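Local coordinates for putative acetyltransferase (Streptococcus mutans, PDB 4E2A), which probably transfers acyl groups, most likely acetyl, as a putative N-acetyltransferase of the GNAT family, at residues 174-188 / 194-206. Sequence-based numbering, arbitrary orientation.
Sequences QLLYAKYGFEQFSKH and NKVDTDWLLKKSL
Two glutamine amides lie over opposite faces of the Trp200 indole: Gln184 OE1 comes within 3.0 Å of Trp200 CD2, while from helix 171-179 Gln174 NE2 sits 3.6 Å from Trp200 CZ3. Their amide planes tilt 36° and 33° from the ring, so neither stacks flat; Trp200 NE1 hydrogen-bonds Glu168 OE2, which helps to fix the ring's rotation. Close packing centres on buried residues. Leu202 CD1 meets Tyr177 CB, Leu202 CB packs against Phe182 CB, and Lys204 CB makes a CH-pi contact 3.8 Å from the Phe182 ring centroid; helix 142-157 adds Phe147 and Leu151 to Phe182. The other sheet face is equally close: chi1 of 69° puts the Phe185 ring alongside buried Leu201, with Phe185 CE2 3.5 Å from Leu201 CB, and under a CH-pi contact from Lys203 CD. The solvent side holds exposed Glu183, Gln184, Lys187 and His188, the last hydrogen-bonded to Glu78 of the second subunit. Paired backbone bonds join Glu183 to Lys203 and His188 to Asp199. Between them, Phe185 N binds Leu201 O, whereas Leu201 N bonds Ser186 O at 2.9 Å; this one-residue register shift defines a beta bulge. The arrangement is the C-terminal antiparallel hairpin of the GNAT fold, entered from helix 171-179 through a Schellman motif at Gly181.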
loop_
_atom_site.group_PDB
_atom_site.type_symbol
_atom_site.label_atom_id
_atom_site.label_comp_id
_atom_site.label_asym_id
_atom_site.label_seq_id
_atom_site.Cartn_x
_atom_site.Cartn_y
_atom_site.Cartn_z
ATOM N N GLN B 174 -13.750 11.636 -9.508
ATOM C CA GLN B 174 -13.945 10.753 -10.623
ATOM C C GLN B 174 -14.533 11.482 -11.787
ATOM O O GLN B 174 -14.060 11.383 -12.890
ATOM C CB GLN B 174 -14.818 9.567 -10.236
ATOM C CG GLN B 174 -14.111 8.528 -9.408
ATOM C CD GLN B 174 -15.051 7.522 -8.819
ATOM O OE1 GLN B 174 -16.090 7.271 -9.355
ATOM N NE2 GLN B 174 -14.683 6.953 -7.706
ATOM N N LEU B 175 -15.547 12.264 -11.504
ATOM C CA LEU B 175 -16.310 12.969 -12.502
ATOM C C LEU B 175 -15.470 14.002 -13.210
ATOM O O LEU B 175 -15.527 14.166 -14.398
ATOM C CB LEU B 175 -17.531 13.595 -11.820
ATOM C CG LEU B 175 -18.638 12.635 -11.410
ATOM C CD1 LEU B 175 -19.862 13.356 -10.885
ATOM C CD2 LEU B 175 -19.020 11.709 -12.530
ATOM N N LEU B 176 -14.643 14.662 -12.442
ATOM C CA LEU B 176 -13.756 15.636 -12.978
ATOM C C LEU B 176 -12.742 15.026 -13.954
ATOM O O LEU B 176 -12.597 15.504 -15.039
ATOM C CB LEU B 176 -13.072 16.360 -11.843
ATOM C CG LEU B 176 -12.261 17.551 -12.283
ATOM C CD1 LEU B 176 -12.811 18.835 -11.770
ATOM C CD2 LEU B 176 -10.871 17.401 -11.907
ATOM N N TYR B 177 -12.076 13.962 -13.511
ATOM C CA TYR B 177 -11.155 13.200 -14.302
ATOM C C TYR B 177 -11.779 12.709 -15.596
ATOM O O TYR B 177 -11.171 12.748 -16.612
ATOM C CB TYR B 177 -10.609 12.045 -13.473
ATOM C CG TYR B 177 -9.709 12.520 -12.363
ATOM C CD1 TYR B 177 -8.857 13.541 -12.552
ATOM C CD2 TYR B 177 -9.749 11.948 -11.118
ATOM C CE1 TYR B 177 -8.069 13.976 -11.552
ATOM C CE2 TYR B 177 -8.978 12.383 -10.132
ATOM C CZ TYR B 177 -8.151 13.392 -10.343
ATOM O OH TYR B 177 -7.397 13.779 -9.333
ATOM N N ALA B 178 -13.015 12.285 -15.530
ATOM C CA ALA B 178 -13.684 11.748 -16.706
ATOM C C ALA B 178 -13.832 12.847 -17.767
ATOM O O ALA B 178 -13.868 12.567 -18.962
ATOM C CB ALA B 178 -15.037 11.159 -16.337
ATOM N N LYS B 179 -13.873 14.098 -17.331
ATOM C CA LYS B 179 -14.090 15.191 -18.281
ATOM C C LYS B 179 -12.845 15.475 -19.106
ATOM O O LYS B 179 -12.930 15.996 -20.234
ATOM C CB LYS B 179 -14.582 16.457 -17.581
ATOM C CG LYS B 179 -16.053 16.408 -17.253
ATOM C CD LYS B 179 -16.561 17.766 -16.799
ATOM C CE LYS B 179 -16.394 18.803 -17.904
ATOM N NZ LYS B 179 -16.771 20.167 -17.449
ATOM N N TYR B 180 -11.691 15.136 -18.543
ATOM C CA TYR B 180 -10.434 15.258 -19.265
ATOM C C TYR B 180 -10.152 14.029 -20.116
ATOM O O TYR B 180 -9.133 13.961 -20.798
ATOM C CB TYR B 180 -9.273 15.511 -18.300
ATOM C CG TYR B 180 -9.222 16.934 -17.789
ATOM C CD1 TYR B 180 -8.679 17.949 -18.569
ATOM C CD2 TYR B 180 -9.738 17.263 -16.539
ATOM C CE1 TYR B 180 -8.631 19.248 -18.116
ATOM C CE2 TYR B 180 -9.697 18.560 -16.072
ATOM C CZ TYR B 180 -9.141 19.543 -16.862
ATOM O OH TYR B 180 -9.108 20.831 -16.397
ATOM N N GLY B 181 -11.051 13.054 -20.083
ATOM C CA GLY B 181 -10.868 11.854 -20.885
ATOM C C GLY B 181 -10.227 10.659 -20.177
ATOM O O GLY B 181 -9.776 9.722 -20.844
ATOM N N PHE B 182 -10.173 10.674 -18.842
ATOM C CA PHE B 182 -9.626 9.524 -18.109
ATOM C C PHE B 182 -10.697 8.425 -17.995
ATOM O O PHE B 182 -11.891 8.725 -17.902
ATOM C CB PHE B 182 -9.121 9.914 -16.706
ATOM C CG PHE B 182 -7.797 10.646 -16.702
ATOM C CD1 PHE B 182 -7.731 12.008 -16.985
ATOM C CD2 PHE B 182 -6.623 9.973 -16.423
ATOM C CE1 PHE B 182 -6.490 12.689 -16.982
ATOM C CE2 PHE B 182 -5.390 10.641 -16.406
ATOM C CZ PHE B 182 -5.332 12.005 -16.688
ATOM N N GLU B 183 -10.259 7.166 -17.987
ATOM C CA GLU B 183 -11.152 6.005 -17.907
ATOM C C GLU B 183 -10.526 4.943 -17.014
ATOM O O GLU B 183 -9.307 4.769 -17.002
ATOM C CB GLU B 183 -11.364 5.378 -19.289
ATOM C CG GLU B 183 -11.743 6.332 -20.406
ATOM C CD GLU B 183 -11.607 5.680 -21.790
ATOM O OE1 GLU B 183 -11.185 4.498 -21.864
ATOM O OE2 GLU B 183 -11.917 6.347 -22.803
ATOM N N GLN B 184 -11.355 4.219 -16.275
ATOM C CA GLN B 184 -10.845 3.192 -15.380
ATOM C C GLN B 184 -10.280 2.049 -16.198
ATOM O O GLN B 184 -10.768 1.762 -17.293
ATOM C CB GLN B 184 -11.938 2.684 -14.439
ATOM C CG GLN B 184 -11.542 1.445 -13.653
ATOM C CD GLN B 184 -12.473 1.187 -12.488
ATOM O OE1 GLN B 184 -13.404 1.960 -12.249
ATOM N NE2 GLN B 184 -12.225 0.104 -11.750
ATOM N N PHE B 185 -9.238 1.407 -15.684
ATOM C CA PHE B 185 -8.670 0.263 -16.388
ATOM C C PHE B 185 -8.218 -0.797 -15.404
ATOM O O PHE B 185 -7.876 -1.918 -15.785
ATOM C CB PHE B 185 -7.526 0.686 -17.310
ATOM C CG PHE B 185 -6.297 1.156 -16.591
ATOM C CD1 PHE B 185 -5.197 0.312 -16.446
ATOM C CD2 PHE B 185 -6.226 2.451 -16.074
ATOM C CE1 PHE B 185 -4.051 0.739 -15.780
ATOM C CE2 PHE B 185 -5.088 2.900 -15.422
ATOM C CZ PHE B 185 -3.989 2.033 -15.266
ATOM N N SER B 186 -8.232 -0.443 -14.126
ATOM C CA SER B 186 -7.808 -1.391 -13.108
ATOM C C SER B 186 -8.129 -0.910 -11.709
ATOM O O SER B 186 -8.671 0.178 -11.514
ATOM C CB SER B 186 -6.310 -1.684 -13.240
ATOM O OG SER B 186 -5.975 -2.844 -12.511
ATOM N N LYS B 187 -7.806 -1.732 -10.726
ATOM C CA LYS B 187 -8.077 -1.367 -9.353
ATOM C C LYS B 187 -7.209 -2.162 -8.417
ATOM O O LYS B 187 -6.643 -3.198 -8.786
ATOM C CB LYS B 187 -9.554 -1.573 -9.010
ATOM C CG LYS B 187 -10.110 -2.941 -9.388
ATOM C CD LYS B 187 -11.621 -2.982 -9.146
ATOM C CE LYS B 187 -12.273 -4.190 -9.810
ATOM N NZ LYS B 187 -13.755 -4.181 -9.651
ATOM N N HIS B 188 -7.101 -1.667 -7.198
ATOM C CA HIS B 188 -6.292 -2.327 -6.204
ATOM C C HIS B 188 -7.008 -2.246 -4.873
ATOM O O HIS B 188 -7.324 -1.154 -4.382
ATOM C CB HIS B 188 -4.914 -1.665 -6.114
ATOM C CG HIS B 188 -4.010 -2.320 -5.119
ATOM N ND1 HIS B 188 -3.869 -3.678 -5.019
ATOM C CD2 HIS B 188 -3.199 -1.778 -4.159
ATOM C CE1 HIS B 188 -3.008 -3.967 -4.048
ATOM N NE2 HIS B 188 -2.599 -2.835 -3.521
ATOM N N ASN B 194 -9.982 -3.280 10.161
ATOM C CA ASN B 194 -11.203 -4.020 9.860
ATOM C C ASN B 194 -11.836 -3.561 8.562
ATOM O O ASN B 194 -12.840 -4.126 8.127
ATOM C CB ASN B 194 -12.217 -3.863 10.999
ATOM C CG ASN B 194 -11.973 -4.839 12.136
ATOM O OD1 ASN B 194 -12.470 -5.967 12.115
ATOM N ND2 ASN B 194 -11.204 -4.409 13.135
ATOM N N LYS B 195 -11.242 -2.531 7.958
ATOM C CA LYS B 195 -11.808 -1.857 6.785
ATOM C C LYS B 195 -11.060 -2.183 5.489
ATOM O O LYS B 195 -9.846 -1.977 5.386
ATOM C CB LYS B 195 -11.813 -0.338 7.010
ATOM C CG LYS B 195 -12.392 0.477 5.857
ATOM C CD LYS B 195 -12.157 1.980 6.052
ATOM C CE LYS B 195 -13.013 2.558 7.181
ATOM N NZ LYS B 195 -14.460 2.606 6.828
ATOM N N VAL B 196 -11.793 -2.704 4.508
ATOM C CA VAL B 196 -11.261 -2.960 3.176
ATOM C C VAL B 196 -11.570 -1.760 2.276
ATOM O O VAL B 196 -12.654 -1.183 2.352
ATOM C CB VAL B 196 -11.863 -4.257 2.572
ATOM C CG1 VAL B 196 -11.358 -4.494 1.149
ATOM C CG2 VAL B 196 -11.535 -5.455 3.452
ATOM N N ASP B 197 -10.617 -1.375 1.433
ATOM C CA ASP B 197 -10.859 -0.302 0.479
ATOM C C ASP B 197 -10.285 -0.562 -0.905
ATOM O O ASP B 197 -9.489 -1.489 -1.101
ATOM C CB ASP B 197 -10.355 1.038 1.015
ATOM C CG ASP B 197 -11.426 1.796 1.768
ATOM O OD1 ASP B 197 -12.339 2.339 1.100
ATOM O OD2 ASP B 197 -11.361 1.842 3.018
ATOM N N THR B 198 -10.699 0.264 -1.862
ATOM C CA THR B 198 -10.256 0.092 -3.226
ATOM C C THR B 198 -9.846 1.408 -3.860
ATOM O O THR B 198 -10.482 2.438 -3.644
ATOM C CB THR B 198 -11.352 -0.545 -4.097
ATOM O OG1 THR B 198 -11.764 -1.799 -3.525
ATOM C CG2 THR B 198 -10.842 -0.744 -5.522
ATOM N N ASP B 199 -8.770 1.363 -4.637
ATOM C CA ASP B 199 -8.416 2.477 -5.506
ATOM C C ASP B 199 -8.624 2.074 -6.945
ATOM O O ASP B 199 -8.259 0.959 -7.355
ATOM C CB ASP B 199 -6.956 2.887 -5.308
ATOM C CG ASP B 199 -6.757 3.785 -4.101
ATOM O OD1 ASP B 199 -7.638 4.631 -3.830
ATOM O OD2 ASP B 199 -5.711 3.645 -3.426
ATOM N N TRP B 200 -9.224 2.975 -7.714
ATOM C CA TRP B 200 -9.330 2.792 -9.155
ATOM C C TRP B 200 -8.158 3.475 -9.835
ATOM O O TRP B 200 -7.754 4.568 -9.436
ATOM C CB TRP B 200 -10.612 3.415 -9.708
ATOM C CG TRP B 200 -11.892 2.814 -9.233
ATOM C CD1 TRP B 200 -12.053 1.715 -8.438
ATOM C CD2 TRP B 200 -13.211 3.292 -9.534
ATOM N NE1 TRP B 200 -13.395 1.482 -8.222
ATOM C CE2 TRP B 200 -14.120 2.429 -8.883
ATOM C CE3 TRP B 200 -13.703 4.357 -10.292
ATOM C CZ2 TRP B 200 -15.502 2.612 -8.975
ATOM C CZ3 TRP B 200 -15.072 4.534 -10.376
ATOM C CH2 TRP B 200 -15.955 3.666 -9.719
ATOM N N LEU B 201 -7.635 2.840 -10.879
ATOM C CA LEU B 201 -6.612 3.452 -11.716
ATOM C C LEU B 201 -7.270 3.931 -13.000
ATOM O O LEU B 201 -8.041 3.199 -13.606
ATOM C CB LEU B 201 -5.481 2.463 -12.016
ATOM C CG LEU B 201 -4.701 1.953 -10.792
ATOM C CD1 LEU B 201 -4.324 3.085 -9.855
ATOM C CD2 LEU B 201 -5.477 0.894 -10.041
ATOM N N LEU B 202 -6.990 5.171 -13.397
ATOM C CA LEU B 202 -7.619 5.741 -14.578
ATOM C C LEU B 202 -6.522 6.163 -15.532
ATOM O O LEU B 202 -5.511 6.728 -15.100
ATOM C CB LEU B 202 -8.472 6.965 -14.221
ATOM C CG LEU B 202 -9.297 6.953 -12.932
ATOM C CD1 LEU B 202 -10.008 8.307 -12.759
ATOM C CD2 LEU B 202 -10.307 5.810 -12.952
ATOM N N LYS B 203 -6.723 5.887 -16.821
ATOM C CA LYS B 203 -5.783 6.308 -17.840
ATOM C C LYS B 203 -6.428 7.143 -18.931
ATOM O O LYS B 203 -7.621 7.026 -19.214
ATOM C CB LYS B 203 -5.085 5.099 -18.467
ATOM C CG LYS B 203 -6.011 4.075 -19.120
ATOM C CD LYS B 203 -5.166 2.912 -19.658
ATOM C CE LYS B 203 -5.759 2.326 -20.918
ATOM N NZ LYS B 203 -6.773 1.312 -20.557
ATOM N N LYS B 204 -5.594 7.965 -19.551
ATOM C CA LYS B 204 -5.968 8.794 -20.678
ATOM C C LYS B 204 -4.989 8.564 -21.822
ATOM O O LYS B 204 -3.772 8.711 -21.672
ATOM C CB LYS B 204 -5.955 10.277 -20.298
ATOM C CG LYS B 204 -6.235 11.217 -21.478
ATOM C CD LYS B 204 -5.957 12.686 -21.118
ATOM C CE LYS B 204 -6.693 13.663 -22.050
ATOM N NZ LYS B 204 -5.774 14.341 -22.975
ATOM N N SER B 205 -5.537 8.231 -22.980
ATOM C CA SER B 205 -4.743 8.076 -24.192
ATOM C C SER B 205 -3.994 9.349 -24.562
ATOM O O SER B 205 -4.590 10.422 -24.683
ATOM C CB SER B 205 -5.639 7.689 -25.376
ATOM O OG SER B 205 -4.825 7.484 -26.520
ATOM N N LEU B 206 -2.692 9.224 -24.774
ATOM C CA LEU B 206 -1.909 10.349 -25.287
ATOM C C LEU B 206 -1.782 10.251 -26.820
ATOM O O LEU B 206 -1.286 11.172 -27.469
ATOM C CB LEU B 206 -0.524 10.392 -24.629
ATOM C CG LEU B 206 -0.520 10.546 -23.103
ATOM C CD1 LEU B 206 0.901 10.473 -22.545
ATOM C CD2 LEU B 206 -1.160 11.880 -22.746
#